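Side-chain contacts in nucleoprotein (Human coronavirus NL63, PDB 5EPW), which probably packages the viral RNA genome into a helical ribonucleocapsid, the part described being its C-terminal dimerization domain: residues Ser19-Lys22 with Lys27-Pro30; Ser52-Val55 with Asp60-Gly63; Leu70-Ala75 with Tyr96-Leu101; Ser84-Glu87 with Val92-Thr95; Met100-Ala103 with Asn108-Lys111. All coordinates share one frame; numbering follows the deposited sequence.

Interaction 1: residues Ser19-Lys22 with Lys27-Pro30; sequences SQLK and KRVP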
loop_
_atom_site.group_PDB
_atom_site.type_symbol
_atom_site.label_atom_id
_atom_site.label_comp_id
_atom_site.label_asym_id
_atom_site.label_seq_id
_atom_site.Cartn_x
_atom_site.Cartn_y
_atom_site.Cartn_z
ATOM N N SER B 19 3.444 22.651 1.353
ATOM C CA SER B 19 3.228 21.800 0.172
ATOM C C SER B 19 3.334 20.347 0.635
ATOM O O SER B 19 4.192 20.001 1.446
ATOM C CB SER B 19 4.372 22.080 -0.845
ATOM O OG SER B 19 4.332 21.383 -2.107
ATOM N N GLN B 20 2.508 19.483 0.048
ATOM C CA GLN B 20 2.756 18.019 0.148
ATOM C C GLN B 20 4.135 17.672 -0.425
ATOM O O GLN B 20 4.700 16.626 -0.070
ATOM C CB GLN B 20 1.622 17.259 -0.648
ATOM C CG GLN B 20 0.227 17.289 -0.081
ATOM C CD GLN B 20 0.153 16.772 1.295
ATOM O OE1 GLN B 20 0.394 15.579 1.532
ATOM N NE2 GLN B 20 -0.156 17.666 2.253
ATOM N N LEU B 21 4.750 18.492 -1.294
ATOM C CA LEU B 21 6.102 18.201 -1.765
ATOM C C LEU B 21 7.200 18.405 -0.751
ATOM O O LEU B 21 8.349 18.001 -1.023
ATOM C CB LEU B 21 6.460 18.983 -3.025
ATOM C CG LEU B 21 5.519 18.724 -4.193
ATOM C CD1 LEU B 21 5.436 19.977 -5.039
ATOM C CD2 LEU B 21 5.960 17.480 -4.968
ATOM N N LYS B 22 6.847 18.914 0.439
ATOM C CA LYS B 22 7.701 18.998 1.603
ATOM C C LYS B 22 7.747 17.664 2.307
ATOM O O LYS B 22 8.626 17.448 3.159
ATOM C CB LYS B 22 7.210 20.067 2.638
ATOM N N LYS B 27 4.369 9.630 1.682
ATOM C CA LYS B 27 3.415 10.230 2.639
ATOM C C LYS B 27 2.573 11.369 2.087
ATOM O O LYS B 27 1.817 11.999 2.857
ATOM C CB LYS B 27 4.229 10.757 3.827
ATOM C CG LYS B 27 4.898 9.661 4.612
ATOM C CD LYS B 27 4.029 8.566 5.134
ATOM C CE LYS B 27 4.594 7.705 6.306
ATOM N NZ LYS B 27 3.629 6.684 6.745
ATOM N N ARG B 28 2.598 11.547 0.741
ATOM C CA ARG B 28 1.788 12.615 0.153
ATOM C C ARG B 28 0.333 12.253 0.019
ATOM O O ARG B 28 -0.016 11.072 -0.199
ATOM C CB ARG B 28 2.394 13.021 -1.184
ATOM C CG ARG B 28 3.826 13.518 -1.047
ATOM C CD ARG B 28 4.494 13.984 -2.378
ATOM N NE ARG B 28 5.878 14.309 -2.090
ATOM C CZ ARG B 28 6.859 14.230 -2.952
ATOM N NH1 ARG B 28 6.744 13.808 -4.217
ATOM N NH2 ARG B 28 8.089 14.445 -2.485
ATOM N N VAL B 29 -0.547 13.243 0.116
ATOM C CA VAL B 29 -1.954 13.058 0.015
ATOM C C VAL B 29 -2.428 14.055 -1.052
ATOM O O VAL B 29 -2.446 15.285 -0.825
ATOM C CB VAL B 29 -2.703 13.302 1.359
ATOM C CG1 VAL B 29 -4.186 13.198 1.134
ATOM C CG2 VAL B 29 -2.205 12.362 2.429
ATOM N N PRO B 30 -2.735 13.573 -2.286
ATOM C CA PRO B 30 -3.121 14.482 -3.388
ATOM C C PRO B 30 -4.547 15.038 -3.246
ATOM O O PRO B 30 -5.453 14.332 -2.822
ATOM C CB PRO B 30 -2.971 13.581 -4.619
ATOM C CG PRO B 30 -3.420 12.277 -4.060
ATOM C CD PRO B 30 -2.736 12.164 -2.718
#
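Gln20 OE1 is gripped by two donors: the backbone N of Val29, 2.9 Å away, and the ammonium group of Lys23 between the two segments. The contact folds the N-terminal arm of the nucleocapsid C-terminal domain back on itself, a 3-10 turn at residues 20-22 meeting the irregular segment 27-30. The bond from Val29 N is moderately bent, with an N-H...O angle of 149°, and its donor stands 34° out of the amide carbonyl plane. A bend at chi2 (-57°) turns the Gln20 amide along the Val29 backbone, where CG also lies 3.4 Å from Val29 O. Lys23 NZ bonds to Lys27 O as well, tying the amide to the neighbouring peptide.

The Arg28 chain, extended from CG to NE, runs alongside the Gln20 carbonyl, with Arg28 CG 3.4 Å from Gln20 O. The guanidinium is fixed by Cys39 O, which accepts from NH1, and by Lys23 O, which accepts from NE; Leu21 CD2 lies over one of its faces, offset toward the rim. Ahead of the 3-10 turn Ser19 forms an ST turn, its OG accepting from Leu21 N at 3.0 Å, while Glu34 bonds to both Ser19 OG and Gln20 N. Lys27 NZ reaches Ile71 O and Ala68 O of the second subunit, so the arm also belongs to the dimer interface. The methyl CD2 of Leu21 ends 3.8 Å from Arg28 NH1.

Interaction 2: residues Ser52-Val55 with Asp60-Gly63; sequences SDLV and DAKG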
loop_
_atom_site.group_PDB
_atom_site.type_symbol
_atom_site.label_atom_id
_atom_site.label_comp_id
_atom_site.label_asym_id
_atom_site.label_seq_id
_atom_site.Cartn_x
_atom_site.Cartn_y
_atom_site.Cartn_z
ATOM N N SER B 52 -9.275 10.365 -15.085
ATOM C CA SER B 52 -8.900 11.740 -15.105
ATOM C C SER B 52 -9.449 12.504 -13.874
ATOM O O SER B 52 -8.769 13.429 -13.448
ATOM C CB SER B 52 -9.491 12.417 -16.353
ATOM O OG SER B 52 -10.906 12.320 -16.316
ATOM N N ASP B 53 -10.609 12.137 -13.352
ATOM C CA ASP B 53 -11.186 12.783 -12.158
ATOM C C ASP B 53 -10.335 12.473 -10.888
ATOM O O ASP B 53 -10.025 13.363 -10.073
ATOM C CB ASP B 53 -12.636 12.350 -11.907
ATOM C CG ASP B 53 -13.271 13.136 -10.769
ATOM O OD1 ASP B 53 -13.303 14.356 -10.839
ATOM O OD2 ASP B 53 -13.718 12.596 -9.750
ATOM N N LEU B 54 -9.938 11.185 -10.798
ATOM C CA LEU B 54 -9.059 10.807 -9.690
ATOM C C LEU B 54 -7.733 11.506 -9.789
ATOM O O LEU B 54 -7.107 11.897 -8.735
ATOM C CB LEU B 54 -8.896 9.313 -9.642
ATOM C CG LEU B 54 -9.876 8.537 -8.827
ATOM C CD1 LEU B 54 -9.757 8.651 -7.330
ATOM C CD2 LEU B 54 -11.315 8.763 -9.257
ATOM N N VAL B 55 -7.152 11.603 -10.955
ATOM C CA VAL B 55 -5.901 12.282 -11.164
ATOM C C VAL B 55 -5.983 13.787 -10.767
ATOM O O VAL B 55 -5.106 14.330 -10.094
ATOM C CB VAL B 55 -5.345 12.092 -12.616
ATOM C CG1 VAL B 55 -4.210 13.045 -12.842
ATOM C CG2 VAL B 55 -4.985 10.602 -12.836
ATOM N N ASP B 60 -9.865 13.806 -2.856
ATOM C CA ASP B 60 -11.125 14.583 -2.871
ATOM C C ASP B 60 -12.016 14.224 -4.013
ATOM O O ASP B 60 -13.192 14.739 -4.154
ATOM C CB ASP B 60 -10.793 16.052 -2.805
ATOM C CG ASP B 60 -10.208 16.455 -1.435
ATOM O OD1 ASP B 60 -10.287 15.709 -0.455
ATOM O OD2 ASP B 60 -9.551 17.448 -1.466
ATOM N N ALA B 61 -11.583 13.346 -4.900
ATOM C CA ALA B 61 -12.481 12.834 -5.963
ATOM C C ALA B 61 -13.649 12.109 -5.291
ATOM O O ALA B 61 -13.442 11.376 -4.307
ATOM C CB ALA B 61 -11.765 11.902 -6.860
ATOM N N LYS B 62 -14.900 12.300 -5.828
ATOM C CA LYS B 62 -16.015 11.771 -5.112
ATOM C C LYS B 62 -16.055 10.242 -5.123
ATOM O O LYS B 62 -16.648 9.604 -4.209
ATOM C CB LYS B 62 -17.378 12.314 -5.641
ATOM C CG LYS B 62 -17.481 13.852 -5.344
ATOM C CD LYS B 62 -17.734 14.030 -3.849
ATOM C CE LYS B 62 -18.246 15.443 -3.618
ATOM N NZ LYS B 62 -17.379 16.479 -4.259
ATOM N N GLY B 63 -15.337 9.651 -6.099
ATOM C CA GLY B 63 -15.197 8.143 -6.174
ATOM C C GLY B 63 -14.182 7.564 -5.193
ATOM O O GLY B 63 -14.158 6.317 -4.975
HETATM O O HOH W 1 -14.904 10.571 -8.857
HETATM O O HOH W 2 -15.075 14.133 -8.039
#
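Ala61 CB is the tight point of this contact, wedged against two neighbouring residues of the helix. Leu54 meets it with both methyls, CD1 at 3.8 Å and CD2 at 4.0 Å from Ala61 CB. Leu54 sits deep: its side chain also packs on Phe64 and Leu67 of helix 64-68 and on Phe79 of the second subunit, so the small methyl of Ala61 closes one flank of an apolar cluster.

The other flank is wet. Asp53 holds its CG opposite the backbone N (chi1 -174°), which swings the carboxylate out toward the returning loop, and OD2 comes within 3.6 Å of Ala61 CB. OD2 reaches the loop's polar backbone only through water. One water donates to Asp53 OD2 and accepts from Lys62 N, at 2.7 Å from OD2; another donates to the same oxygen and accepts from Gly63 N, at 2.9 Å from that nitrogen. Two successive backbone N-H groups are thus satisfied by one carboxylate oxygen at second hand, while OD1 bonds weakly to Asn57 ND2. The arrangement is a turn between two short helices, 52-57 and 64-68, packed on each other through Leu54 in the nucleocapsid C-terminal domain.

Interaction 3: residues Leu70-Ala75 with Tyr96-Leu101; sequences LIPNQA and YTYKML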
loop_
_atom_site.group_PDB
_atom_site.type_symbol
_atom_site.label_atom_id
_atom_site.label_comp_id
_atom_site.label_asym_id
_atom_site.label_seq_id
_atom_site.Cartn_x
_atom_site.Cartn_y
_atom_site.Cartn_z
ATOM N N LEU B 70 -10.839 -0.886 -0.697
ATOM C CA LEU B 70 -10.017 -1.966 -1.285
ATOM C C LEU B 70 -8.493 -1.621 -1.283
ATOM O O LEU B 70 -7.725 -2.234 -1.990
ATOM C CB LEU B 70 -10.449 -2.392 -2.642
ATOM C CG LEU B 70 -11.837 -3.040 -2.693
ATOM C CD1 LEU B 70 -12.145 -3.455 -4.063
ATOM C CD2 LEU B 70 -12.055 -4.164 -1.651
ATOM N N ILE B 71 -8.084 -0.709 -0.369
ATOM C CA ILE B 71 -6.637 -0.340 -0.233
ATOM C C ILE B 71 -6.252 -0.796 1.154
ATOM O O ILE B 71 -6.871 -0.396 2.173
ATOM C CB ILE B 71 -6.397 1.212 -0.382
ATOM C CG1 ILE B 71 -6.984 1.783 -1.661
ATOM C CG2 ILE B 71 -4.859 1.410 -0.237
ATOM C CD1 ILE B 71 -6.935 3.274 -1.725
ATOM N N PRO B 72 -5.172 -1.669 1.328
ATOM C CA PRO B 72 -4.779 -1.968 2.710
ATOM C C PRO B 72 -4.304 -0.837 3.550
ATOM O O PRO B 72 -3.690 0.147 2.976
ATOM C CB PRO B 72 -3.589 -2.925 2.551
ATOM C CG PRO B 72 -3.132 -2.584 1.228
ATOM C CD PRO B 72 -4.291 -2.215 0.320
ATOM N N ASN B 73 -4.466 -1.002 4.851
ATOM C CA ASN B 73 -3.899 -0.073 5.768
ATOM C C ASN B 73 -2.428 -0.255 6.000
ATOM O O ASN B 73 -1.823 -1.213 5.466
ATOM C CB ASN B 73 -4.747 -0.022 7.087
ATOM C CG ASN B 73 -4.498 -1.217 7.962
ATOM O OD1 ASN B 73 -3.278 -1.471 8.396
ATOM N ND2 ASN B 73 -5.553 -1.991 8.203
ATOM N N GLN B 74 -1.757 0.659 6.683
ATOM C CA GLN B 74 -0.333 0.567 6.757
ATOM C C GLN B 74 0.195 -0.651 7.547
ATOM O O GLN B 74 1.257 -1.177 7.285
ATOM C CB GLN B 74 0.199 1.829 7.461
ATOM C CG GLN B 74 0.078 3.045 6.518
ATOM C CD GLN B 74 0.483 4.289 7.108
ATOM O OE1 GLN B 74 1.549 4.371 7.715
ATOM N NE2 GLN B 74 -0.350 5.325 6.953
ATOM N N ALA B 75 -0.567 -1.079 8.547
ATOM C CA ALA B 75 -0.127 -2.220 9.391
ATOM C C ALA B 75 -0.329 -3.507 8.546
ATOM O O ALA B 75 0.610 -4.352 8.501
ATOM C CB ALA B 75 -0.963 -2.264 10.663
ATOM N N TYR B 96 7.397 -3.169 -1.818
ATOM C CA TYR B 96 6.317 -3.925 -1.204
ATOM C C TYR B 96 5.544 -4.622 -2.315
ATOM O O TYR B 96 5.060 -3.940 -3.230
ATOM C CB TYR B 96 5.355 -3.047 -0.411
ATOM C CG TYR B 96 5.887 -2.333 0.808
ATOM C CD1 TYR B 96 6.627 -1.149 0.688
ATOM C CD2 TYR B 96 5.491 -2.798 2.091
ATOM C CE1 TYR B 96 6.982 -0.455 1.842
ATOM C CE2 TYR B 96 5.837 -2.084 3.254
ATOM C CZ TYR B 96 6.609 -0.976 3.085
ATOM O OH TYR B 96 6.955 -0.248 4.239
ATOM N N THR B 97 5.391 -5.929 -2.173
ATOM C CA THR B 97 4.472 -6.662 -3.119
ATOM C C THR B 97 3.390 -7.202 -2.232
ATOM O O THR B 97 3.641 -8.047 -1.295
ATOM C CB THR B 97 5.229 -7.814 -3.830
ATOM O OG1 THR B 97 6.312 -7.257 -4.569
ATOM C CG2 THR B 97 4.243 -8.502 -4.825
ATOM N N TYR B 98 2.160 -6.743 -2.407
ATOM C CA TYR B 98 1.021 -7.051 -1.510
ATOM C C TYR B 98 -0.076 -7.727 -2.377
ATOM O O TYR B 98 -0.511 -7.116 -3.348
ATOM C CB TYR B 98 0.523 -5.765 -0.815
ATOM C CG TYR B 98 -0.669 -6.054 0.076
ATOM C CD1 TYR B 98 -0.479 -6.613 1.317
ATOM C CD2 TYR B 98 -1.965 -5.911 -0.418
ATOM C CE1 TYR B 98 -1.619 -6.998 2.120
ATOM C CE2 TYR B 98 -3.046 -6.231 0.363
ATOM C CZ TYR B 98 -2.874 -6.753 1.606
ATOM O OH TYR B 98 -4.000 -7.081 2.342
ATOM N N LYS B 99 -0.567 -8.871 -1.932
ATOM C CA LYS B 99 -1.627 -9.602 -2.649
ATOM C C LYS B 99 -2.843 -9.717 -1.727
ATOM O O LYS B 99 -2.705 -10.079 -0.553
ATOM C CB LYS B 99 -1.130 -10.983 -2.972
ATOM C CG LYS B 99 -0.020 -10.921 -3.990
ATOM C CD LYS B 99 0.581 -12.309 -4.274
ATOM C CE LYS B 99 1.769 -12.204 -5.205
ATOM N NZ LYS B 99 2.204 -13.629 -5.570
ATOM N N MET B 100 -4.012 -9.451 -2.276
ATOM C CA MET B 100 -5.285 -9.599 -1.507
ATOM C C MET B 100 -6.306 -10.251 -2.388
ATOM O O MET B 100 -6.404 -10.022 -3.609
ATOM C CB MET B 100 -5.792 -8.263 -0.986
ATOM C CG MET B 100 -5.936 -7.176 -2.055
ATOM S SD MET B 100 -6.320 -5.517 -1.431
ATOM C CE MET B 100 -8.146 -5.556 -1.449
ATOM N N LEU B 101 -7.032 -11.183 -1.724
ATOM C CA LEU B 101 -8.171 -11.906 -2.410
ATOM C C LEU B 101 -9.541 -11.222 -2.095
ATOM O O LEU B 101 -9.912 -11.149 -0.914
ATOM C CB LEU B 101 -8.205 -13.391 -1.902
ATOM C CG LEU B 101 -7.005 -14.191 -2.330
ATOM C CD1 LEU B 101 -7.015 -15.551 -1.593
ATOM C CD2 LEU B 101 -6.908 -14.345 -3.806
#
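Tyr98 carries its CG opposite the backbone N (chi1 178°), and Met100 bends at chi3 (-90°); together these torsions offer the face of a ring and a terminal methyl to the chain at Leu70-Pro72. The site lies in the dimerization fold of the nucleocapsid C-terminal domain, where the strand 91-103 is covered by the segment leading into helix 74-79. Pro72 lies over one face of the Tyr98 ring in a CH-pi contact: its CG is 4.1 Å from the ring centroid and 25° off the ring normal. The approach is offset toward the rim, so that the nearest ring atom is CE2, 3.7 Å from Pro72 CG, while Pro72 CB sits 4.0 Å from CZ of Tyr98. Met100 SD lies at the edge of the same ring, in its plane, and 4.3 Å from Pro72 CD.

Met100 crosses Leu70 at about a right angle, its CE 4.1 Å from Leu70 CB. All four touching residues are buried. Beyond them the chain turns into the helix at Asn73, the N-cap residue, whose OD1 accepts from Ala76 N and, weakly, from Ala75 N. The second subunit builds the surroundings: its strand pairs antiparallel with residues 96-101, its Trp26 packs on Tyr98, and its Tyr96 hydroxyl bonds to Leu70 O, satisfying this buried carbonyl. The same oxygen is also lined by the thioether, with Met100 SD at 3.6 Å and Met100 CE at 3.4 Å from Leu70 O.

Interaction 4: residues Ser84-Glu87 with Val92-Thr95; sequences STDE and VQIT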
loop_
_atom_site.group_PDB
_atom_site.type_symbol
_atom_site.label_atom_id
_atom_site.label_comp_id
_atom_site.label_asym_id
_atom_site.label_seq_id
_atom_site.Cartn_x
_atom_site.Cartn_y
_atom_site.Cartn_z
ATOM N N SER B 84 11.279 -6.237 -0.139
ATOM C CA SER B 84 12.722 -6.375 -0.539
ATOM C C SER B 84 13.321 -5.037 -0.748
ATOM O O SER B 84 12.611 -4.016 -0.804
ATOM C CB SER B 84 12.824 -7.196 -1.751
ATOM O OG SER B 84 12.440 -6.457 -2.893
ATOM N N THR B 85 14.680 -5.027 -0.856
ATOM C CA THR B 85 15.429 -3.803 -1.051
ATOM C C THR B 85 16.471 -4.014 -2.147
ATOM O O THR B 85 16.925 -5.141 -2.429
ATOM C CB THR B 85 16.138 -3.278 0.183
ATOM O OG1 THR B 85 17.090 -4.276 0.640
ATOM C CG2 THR B 85 15.203 -2.919 1.307
ATOM N N ASP B 86 16.707 -2.926 -2.863
ATOM C CA ASP B 86 17.802 -2.865 -3.831
ATOM C C ASP B 86 18.453 -1.543 -3.683
ATOM O O ASP B 86 17.859 -0.522 -3.544
ATOM C CB ASP B 86 17.303 -2.976 -5.234
ATOM C CG ASP B 86 16.566 -4.272 -5.520
ATOM O OD1 ASP B 86 17.246 -5.260 -5.957
ATOM O OD2 ASP B 86 15.321 -4.344 -5.429
ATOM N N GLU B 87 19.789 -1.543 -3.826
ATOM C CA GLU B 87 20.531 -0.287 -3.783
ATOM C C GLU B 87 20.493 0.335 -5.140
ATOM O O GLU B 87 20.602 -0.345 -6.161
ATOM C CB GLU B 87 21.979 -0.520 -3.391
ATOM C CG GLU B 87 22.130 -0.824 -1.909
ATOM C CD GLU B 87 23.565 -0.672 -1.426
ATOM O OE1 GLU B 87 24.447 -0.260 -2.232
ATOM O OE2 GLU B 87 23.787 -0.939 -0.227
ATOM N N VAL B 92 18.165 3.626 -1.367
ATOM C CA VAL B 92 17.783 2.230 -1.316
ATOM C C VAL B 92 16.315 2.230 -1.752
ATOM O O VAL B 92 15.510 2.974 -1.207
ATOM C CB VAL B 92 17.817 1.643 0.131
ATOM C CG1 VAL B 92 17.225 0.289 0.223
ATOM C CG2 VAL B 92 19.290 1.525 0.590
ATOM N N GLN B 93 16.027 1.396 -2.738
ATOM C CA GLN B 93 14.606 1.181 -3.153
ATOM C C GLN B 93 14.018 0.064 -2.303
ATOM O O GLN B 93 14.529 -1.040 -2.239
ATOM C CB GLN B 93 14.573 0.796 -4.585
ATOM C CG GLN B 93 13.132 0.600 -5.111
ATOM C CD GLN B 93 13.121 0.142 -6.540
ATOM O OE1 GLN B 93 13.278 -1.058 -6.776
ATOM N NE2 GLN B 93 12.971 1.040 -7.466
ATOM N N ILE B 94 12.901 0.426 -1.612
ATOM C CA ILE B 94 12.112 -0.605 -0.888
ATOM C C ILE B 94 10.913 -0.967 -1.818
ATOM O O ILE B 94 10.236 -0.061 -2.334
ATOM C CB ILE B 94 11.515 -0.107 0.433
ATOM C CG1 ILE B 94 12.670 0.397 1.400
ATOM C CG2 ILE B 94 10.818 -1.242 1.130
ATOM C CD1 ILE B 94 12.235 1.187 2.635
ATOM N N THR B 95 10.765 -2.290 -2.039
ATOM C CA THR B 95 9.609 -2.803 -2.767
ATOM C C THR B 95 8.690 -3.551 -1.826
ATOM O O THR B 95 9.126 -4.462 -1.057
ATOM C CB THR B 95 10.013 -3.754 -3.877
ATOM O OG1 THR B 95 10.902 -3.126 -4.832
ATOM C CG2 THR B 95 8.817 -4.220 -4.659
HETATM O O HOH W 3 13.526 -2.706 -4.384
#
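Asp86 and Gln93 stand side by side and point the same way, yet their flat ends are turned almost perpendicular, the carboxylate and amide planes lying 88° apart. Their oxygens stay separated, Asp86 OD2 being 4.1 Å from Gln93 OE1. A water fits in beside them: it lies 2.6 Å from Asp86 OD2 and 2.7 Å from Thr95 OG1, and also within bonding distance of Gln93 O, though it has more acceptors in reach than protons to give. Ser84 shares this face, its OG 3.8 Å from Thr95 CB.

The opposite face, with Thr85, Glu87, Val92 and Ile94, is largely aliphatic where the strands touch. Thr85 crosses Val92 at a slant, with Thr85 CB 3.7 Å from Val92 CG1, and the methyl CG2 of Thr85 also leans toward Ile94 CG1. The backbone beneath is a beta hairpin of strands 82-88 and 91-103, their local axes running antiparallel at 158°. Ser84 with Thr95 and Asp86 with Gln93 are hydrogen-bonded pairs, each joined by two bonds, while Thr85-Ile94 and Glu87-Val92 are non-hydrogen-bonded. Gln93 N meets Asp86 O at 2.8 Å. The carbonyl of Gln93 has a further neighbour in the CA-H of Thr85, with CA 3.1 Å from Gln93 O. Beyond the hairpin, residues 92-95 pair antiparallel with a strand of the second subunit, whose Ile116 packs on Thr85.

Interaction 5: residues Met100-Ala103 with Asn108-Lys111; sequences MLVA and NLPK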
loop_
_atom_site.group_PDB
_atom_site.type_symbol
_atom_site.label_atom_id
_atom_site.label_comp_id
_atom_site.label_asym_id
_atom_site.label_seq_id
_atom_site.Cartn_x
_atom_site.Cartn_y
_atom_site.Cartn_z
ATOM N N MET B 100 -4.012 -9.451 -2.276
ATOM C CA MET B 100 -5.285 -9.599 -1.507
ATOM C C MET B 100 -6.306 -10.251 -2.388
ATOM O O MET B 100 -6.404 -10.022 -3.609
ATOM C CB MET B 100 -5.792 -8.263 -0.986
ATOM C CG MET B 100 -5.936 -7.176 -2.055
ATOM S SD MET B 100 -6.320 -5.517 -1.431
ATOM C CE MET B 100 -8.146 -5.556 -1.449
ATOM N N LEU B 101 -7.032 -11.183 -1.724
ATOM C CA LEU B 101 -8.171 -11.906 -2.410
ATOM C C LEU B 101 -9.541 -11.222 -2.095
ATOM O O LEU B 101 -9.912 -11.149 -0.914
ATOM C CB LEU B 101 -8.205 -13.391 -1.902
ATOM C CG LEU B 101 -7.005 -14.191 -2.330
ATOM C CD1 LEU B 101 -7.015 -15.551 -1.593
ATOM C CD2 LEU B 101 -6.908 -14.345 -3.806
ATOM N N VAL B 102 -10.167 -10.719 -3.141
ATOM C CA VAL B 102 -11.450 -10.062 -2.972
ATOM C C VAL B 102 -12.561 -10.975 -3.598
ATOM O O VAL B 102 -12.447 -11.383 -4.703
ATOM C CB VAL B 102 -11.431 -8.751 -3.657
ATOM C CG1 VAL B 102 -12.657 -7.987 -3.385
ATOM C CG2 VAL B 102 -10.275 -7.893 -3.123
ATOM N N ALA B 103 -13.624 -11.232 -2.786
ATOM C CA ALA B 103 -14.753 -12.022 -3.276
ATOM C C ALA B 103 -15.353 -11.406 -4.504
ATOM O O ALA B 103 -15.473 -10.164 -4.608
ATOM C CB ALA B 103 -15.774 -12.179 -2.129
ATOM N N ASN B 108 -17.701 -3.413 -4.027
ATOM C CA ASN B 108 -16.742 -2.347 -4.308
ATOM C C ASN B 108 -15.741 -2.736 -5.365
ATOM O O ASN B 108 -15.049 -1.880 -5.894
ATOM C CB ASN B 108 -16.051 -2.010 -3.005
ATOM C CG ASN B 108 -17.009 -1.532 -1.943
ATOM O OD1 ASN B 108 -17.940 -0.730 -2.218
ATOM N ND2 ASN B 108 -16.822 -1.970 -0.728
ATOM N N LEU B 109 -15.717 -3.985 -5.740
ATOM C CA LEU B 109 -14.735 -4.493 -6.689
ATOM C C LEU B 109 -14.906 -3.898 -8.109
ATOM O O LEU B 109 -13.989 -3.492 -8.838
ATOM C CB LEU B 109 -14.724 -6.048 -6.698
ATOM C CG LEU B 109 -13.773 -6.778 -7.587
ATOM C CD1 LEU B 109 -12.296 -6.453 -7.262
ATOM C CD2 LEU B 109 -14.043 -8.249 -7.417
ATOM N N PRO B 110 -16.166 -3.778 -8.641
ATOM C CA PRO B 110 -16.251 -3.258 -9.975
ATOM C C PRO B 110 -15.709 -1.818 -10.168
ATOM O O PRO B 110 -15.117 -1.536 -11.194
ATOM C CB PRO B 110 -17.772 -3.267 -10.278
ATOM C CG PRO B 110 -18.255 -4.304 -9.366
ATOM C CD PRO B 110 -17.459 -4.314 -8.113
ATOM N N LYS B 111 -15.936 -0.952 -9.172
ATOM C CA LYS B 111 -15.368 0.408 -9.218
ATOM C C LYS B 111 -13.820 0.373 -9.262
ATOM O O LYS B 111 -13.221 1.133 -10.000
ATOM C CB LYS B 111 -15.813 1.108 -7.962
ATOM C CG LYS B 111 -15.282 2.571 -7.774
ATOM C CD LYS B 111 -15.721 3.463 -8.888
ATOM C CE LYS B 111 -15.399 4.949 -8.661
ATOM N NZ LYS B 111 -15.938 5.738 -9.815
#
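Leu109 meets Val102 and Ala103 with its two methyls divided between them. Its CG is trans to the backbone N (chi1 -179°), sending the side chain straight out from helix 109-115 toward the end of strand 91-103. At the fork, chi2 of 61° turns the branches so that CD1 faces Val102 and CD2 the strand backbone. Val102 answers with the same first-torsion choice for CG1 (chi1 -174°), the branch that does the touching. The two side chains run antiparallel alongside each other, meeting methyl to methyl with Val102 CG1 and Leu109 CD1 4.2 Å apart. CD2 of Leu109 stops closer to a polar atom, 3.7 Å from Ala103 O.

Both Val102 and Leu109 are buried, and the second subunit contributes to that burial, its Ile94 packing on Val102 and its Val92 on Leu109. Residues 100-103 pair antiparallel with a strand of that subunit, so the strand end and the helix pack together against the partner subunit, consistent with a shared apolar interior. Since the join between strand and helix consists of aliphatic methyls and one carbonyl oxygen in van der Waals contact, it should hold through buried apolar surface and shape, with little directional preference.

How the interactions relate
Along the chain, interactions 1 and 2 come first and in series; interaction 3 then encloses the hairpin of interaction 4, and interaction 5 begins on the strand where interaction 3 ends. Strand 91-103 links the last three: interaction 4 uses its start, interaction 3 its middle and interaction 5 its end, sharing Met100 and Leu101 with interaction 3. Interactions 3 and 5 have centres about 12 Å apart and meet through Leu70, whereas those of 2 and 4 lie about 30 Å apart, on opposite sides of the chain's centre. Lys27 touches Gln74, and Gly63 touches Lys111, connecting interactions 1 and 2 to the helical segments of interactions 3 and 5. All five reach the second subunit, consistent with a domain built around dimerization.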